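Local atomic coordinates of UPF0141 protein yjdB (Campylobacter jejuni subsp. jejuni HB93-13, PDB entry 4TN0), a protein that probably transfers phosphoethanolamine through a zinc-binding, alkaline phosphatase-like periplasmic domain, and is required for polymyxin resistance and motility. Residues S220-S225 with A255-N260. Residues are numbered along the deposited sequence; the frame is centred on the assembly and turned at random.
Sequences SLFYLS and AIFWSN
Phe257 leaves its strand with CG anti to the backbone N (chi1 178°) and beside its own carbonyl carbon, leaning the ring towards Ser220. Its CB lies 4.1 Å from CD1 of Phe222, at the edge of that ring, the side chains crossing at about a right angle. CG lies 3.9 Å and CD1 3.3 Å from the carbonyl O of Leu221; CE1 meets Ser220 CB at 3.6 Å, and CZ lies 3.7 Å from Ser220 OG, itself hydrogen-bonded to Tyr288 OH. Leu264 and Ala268 of helix 264-271 also touch the Phe257 side chain. The strand axes run antiparallel at 176°, within the mixed central sheet of the alkaline phosphatase-like fold, with strand 18-24 on the other edge of 218-224. Leu221 and Trp258 form one hydrogen-bonded pair, with Leu221 N to Trp258 O at 2.7 Å. Tyr223 and Ile256 form the next, its straighter bond, Tyr223 N to Ile256 O, having an N-H...O angle of 171°. On their face, Ile256 CD1 approaches Tyr223 CD1 to 3.8 Å while Ile256 CB sits in plane at the ring edge. Tyr223 OH is hydrogen-bonded to Tyr33 OH, and the Tyr223 side chain lies about 11 Å from the zinc ion.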
ATOM      1  N   SER A 220     -12.695  -4.279   4.222  1.00 65.90           N
ATOM      2  CA  SER A 220     -11.448  -3.797   4.788  1.00 64.57           C
ATOM      3  C   SER A 220     -10.634  -2.995   3.777  1.00 59.54           C
ATOM      4  O   SER A 220     -10.652  -3.283   2.569  1.00 53.84           O
ATOM      5  CB  SER A 220     -10.625  -4.965   5.314  1.00 60.96           C
ATOM      6  OG  SER A 220     -11.343  -5.654   6.317  1.00 67.88           O
ATOM      7  N   LEU A 221      -9.948  -1.971   4.282  1.00 57.56           N
ATOM      8  CA  LEU A 221      -8.934  -1.253   3.522  1.00 48.00           C
ATOM      9  C   LEU A 221      -7.547  -1.491   4.120  1.00 52.62           C
ATOM     10  O   LEU A 221      -7.329  -1.299   5.329  1.00 48.39           O
ATOM     11  CB  LEU A 221      -9.239   0.243   3.479  1.00 52.85           C
ATOM     12  CG  LEU A 221      -8.090   1.141   2.999  1.00 51.42           C
ATOM     13  CD1 LEU A 221      -7.744   0.851   1.553  1.00 43.47           C
ATOM     14  CD2 LEU A 221      -8.460   2.611   3.170  1.00 56.51           C
ATOM     15  N   PHE A 222      -6.614  -1.931   3.277  1.00 46.73           N
ATOM     16  CA  PHE A 222      -5.217  -1.982   3.683  1.00 44.96           C
ATOM     17  C   PHE A 222      -4.377  -1.186   2.700  1.00 46.80           C
ATOM     18  O   PHE A 222      -4.419  -1.434   1.480  1.00 41.80           O
ATOM     19  CB  PHE A 222      -4.689  -3.418   3.794  1.00 40.02           C
ATOM     20  CG  PHE A 222      -3.335  -3.499   4.444  1.00 41.54           C
ATOM     21  CD1 PHE A 222      -3.131  -2.958   5.700  1.00 40.24           C
ATOM     22  CD2 PHE A 222      -2.266  -4.082   3.793  1.00 38.65           C
ATOM     23  CE1 PHE A 222      -1.884  -2.995   6.294  1.00 40.86           C
ATOM     24  CE2 PHE A 222      -1.038  -4.137   4.377  1.00 36.03           C
ATOM     25  CZ  PHE A 222      -0.838  -3.592   5.638  1.00 39.18           C
ATOM     26  N   TYR A 223      -3.665  -0.195   3.245  1.00 45.72           N
ATOM     27  CA  TYR A 223      -2.792   0.691   2.470  1.00 44.33           C
ATOM     28  C   TYR A 223      -1.348   0.616   2.956  1.00 43.63           C
ATOM     29  O   TYR A 223      -1.088   0.735   4.159  1.00 43.19           O
ATOM     30  CB  TYR A 223      -3.286   2.142   2.550  1.00 46.57           C
ATOM     31  CG  TYR A 223      -2.230   3.201   2.239  1.00 45.16           C
ATOM     32  CD1 TYR A 223      -1.610   3.908   3.263  1.00 43.03           C
ATOM     33  CD2 TYR A 223      -1.866   3.504   0.925  1.00 43.07           C
ATOM     34  CE1 TYR A 223      -0.660   4.873   2.999  1.00 43.63           C
ATOM     35  CE2 TYR A 223      -0.889   4.478   0.653  1.00 40.26           C
ATOM     36  CZ  TYR A 223      -0.301   5.158   1.701  1.00 39.68           C
ATOM     37  OH  TYR A 223       0.660   6.120   1.478  1.00 39.23           O
ATOM     38  N   LEU A 224      -0.416   0.432   2.025  1.00 40.37           N
ATOM     39  CA  LEU A 224       1.012   0.559   2.353  1.00 42.25           C
ATOM     40  C   LEU A 224       1.797   1.114   1.168  1.00 38.38           C
ATOM     41  O   LEU A 224       1.407   0.958   0.008  1.00 34.99           O
ATOM     42  CB  LEU A 224       1.633  -0.778   2.787  1.00 35.84           C
ATOM     43  CG  LEU A 224       1.817  -1.918   1.786  1.00 39.79           C
ATOM     44  CD1 LEU A 224       2.612  -3.036   2.453  1.00 41.73           C
ATOM     45  CD2 LEU A 224       0.495  -2.453   1.239  1.00 37.51           C
ATOM     46  N   SER A 225       2.920   1.749   1.462  1.00 38.90           N
ATOM     47  CA  SER A 225       3.741   2.305   0.407  1.00 37.31           C
ATOM     48  C   SER A 225       4.732   1.260  -0.072  1.00 31.68           C
ATOM     49  O   SER A 225       5.021   0.313   0.663  1.00 38.22           O
ATOM     50  CB  SER A 225       4.473   3.554   0.894  1.00 36.46           C
ATOM     51  OG  SER A 225       5.083   4.198  -0.206  1.00 38.09           O
ATOM     52  N   ALA A 255       1.796   2.147   7.052  1.00 48.53           N
ATOM     53  CA  ALA A 255       0.806   1.131   6.769  1.00 49.47           C
ATOM     54  C   ALA A 255      -0.441   1.509   7.548  1.00 52.04           C
ATOM     55  O   ALA A 255      -0.359   1.901   8.724  1.00 51.19           O
ATOM     56  CB  ALA A 255       1.307  -0.256   7.139  1.00 46.06           C
ATOM     57  N   ILE A 256      -1.578   1.448   6.861  1.00 49.01           N
ATOM     58  CA  ILE A 256      -2.859   1.875   7.414  1.00 52.99           C
ATOM     59  C   ILE A 256      -3.935   0.814   7.182  1.00 51.75           C
ATOM     60  O   ILE A 256      -4.111   0.340   6.053  1.00 49.44           O
ATOM     61  CB  ILE A 256      -3.323   3.204   6.784  1.00 49.93           C
ATOM     62  CG1 ILE A 256      -2.463   4.369   7.272  1.00 45.79           C
ATOM     63  CG2 ILE A 256      -4.799   3.473   7.072  1.00 49.00           C
ATOM     64  CD1 ILE A 256      -2.705   5.667   6.465  1.00 39.85           C
ATOM     65  N   PHE A 257      -4.672   0.469   8.238  1.00 50.80           N
ATOM     66  CA  PHE A 257      -5.767  -0.498   8.107  1.00 55.60           C
ATOM     67  C   PHE A 257      -7.094   0.046   8.598  1.00 55.05           C
ATOM     68  O   PHE A 257      -7.169   0.752   9.609  1.00 58.62           O
ATOM     69  CB  PHE A 257      -5.464  -1.797   8.869  1.00 55.79           C
ATOM     70  CG  PHE A 257      -6.591  -2.807   8.815  1.00 59.41           C
ATOM     71  CD1 PHE A 257      -6.835  -3.537   7.658  1.00 56.79           C
ATOM     72  CD2 PHE A 257      -7.411  -3.018   9.915  1.00 61.22           C
ATOM     73  CE1 PHE A 257      -7.866  -4.450   7.603  1.00 59.08           C
ATOM     74  CE2 PHE A 257      -8.444  -3.936   9.862  1.00 60.30           C
ATOM     75  CZ  PHE A 257      -8.670  -4.652   8.707  1.00 62.29           C
ATOM     76  N   TRP A 258      -8.142  -0.280   7.859  1.00 56.07           N
ATOM     77  CA  TRP A 258      -9.486   0.026   8.307  1.00 62.15           C
ATOM     78  C   TRP A 258     -10.426  -1.117   7.952  1.00 62.66           C
ATOM     79  O   TRP A 258     -10.286  -1.752   6.905  1.00 60.50           O
ATOM     80  CB  TRP A 258      -9.986   1.335   7.692  1.00 56.09           C
ATOM     81  CG  TRP A 258     -11.394   1.659   8.069  1.00 56.86           C
ATOM     82  CD1 TRP A 258     -11.798   2.421   9.124  1.00 62.35           C
ATOM     83  CD2 TRP A 258     -12.584   1.250   7.391  1.00 60.54           C
ATOM     84  NE1 TRP A 258     -13.166   2.503   9.154  1.00 65.86           N
ATOM     85  CE2 TRP A 258     -13.674   1.793   8.098  1.00 63.26           C
ATOM     86  CE3 TRP A 258     -12.839   0.469   6.259  1.00 63.70           C
ATOM     87  CZ2 TRP A 258     -14.993   1.586   7.709  1.00 66.14           C
ATOM     88  CZ3 TRP A 258     -14.149   0.266   5.874  1.00 65.08           C
ATOM     89  CH2 TRP A 258     -15.210   0.821   6.597  1.00 67.52           C
ATOM     90  N   SER A 259     -11.408  -1.353   8.815  1.00 64.96           N
ATOM     91  CA  SER A 259     -12.434  -2.346   8.544  1.00 62.25           C
ATOM     92  C   SER A 259     -13.711  -1.939   9.238  1.00 65.71           C
ATOM     93  O   SER A 259     -13.670  -1.247  10.258  1.00 67.34           O
ATOM     94  CB  SER A 259     -11.999  -3.730   9.019  1.00 66.83           C
ATOM     95  OG  SER A 259     -12.926  -4.708   8.600  1.00 72.46           O
ATOM     96  N   ASN A 260     -14.842  -2.375   8.689  1.00 68.38           N
ATOM     97  CA  ASN A 260     -16.131  -2.181   9.348  1.00 69.76           C
ATOM     98  C   ASN A 260     -16.378  -3.299  10.357  1.00 76.57           C
ATOM     99  O   ASN A 260     -17.148  -3.140  11.307  1.00 80.51           O
ATOM    100  CB  ASN A 260     -17.259  -2.141   8.317  1.00 62.68           C
ATOM    101  CG  ASN A 260     -17.226  -3.325   7.375  1.00 66.38           C
ATOM    102  OD1 ASN A 260     -16.711  -4.389   7.723  1.00 73.66           O
ATOM    103  ND2 ASN A 260     -17.763  -3.148   6.171  1.00 65.04           N
TER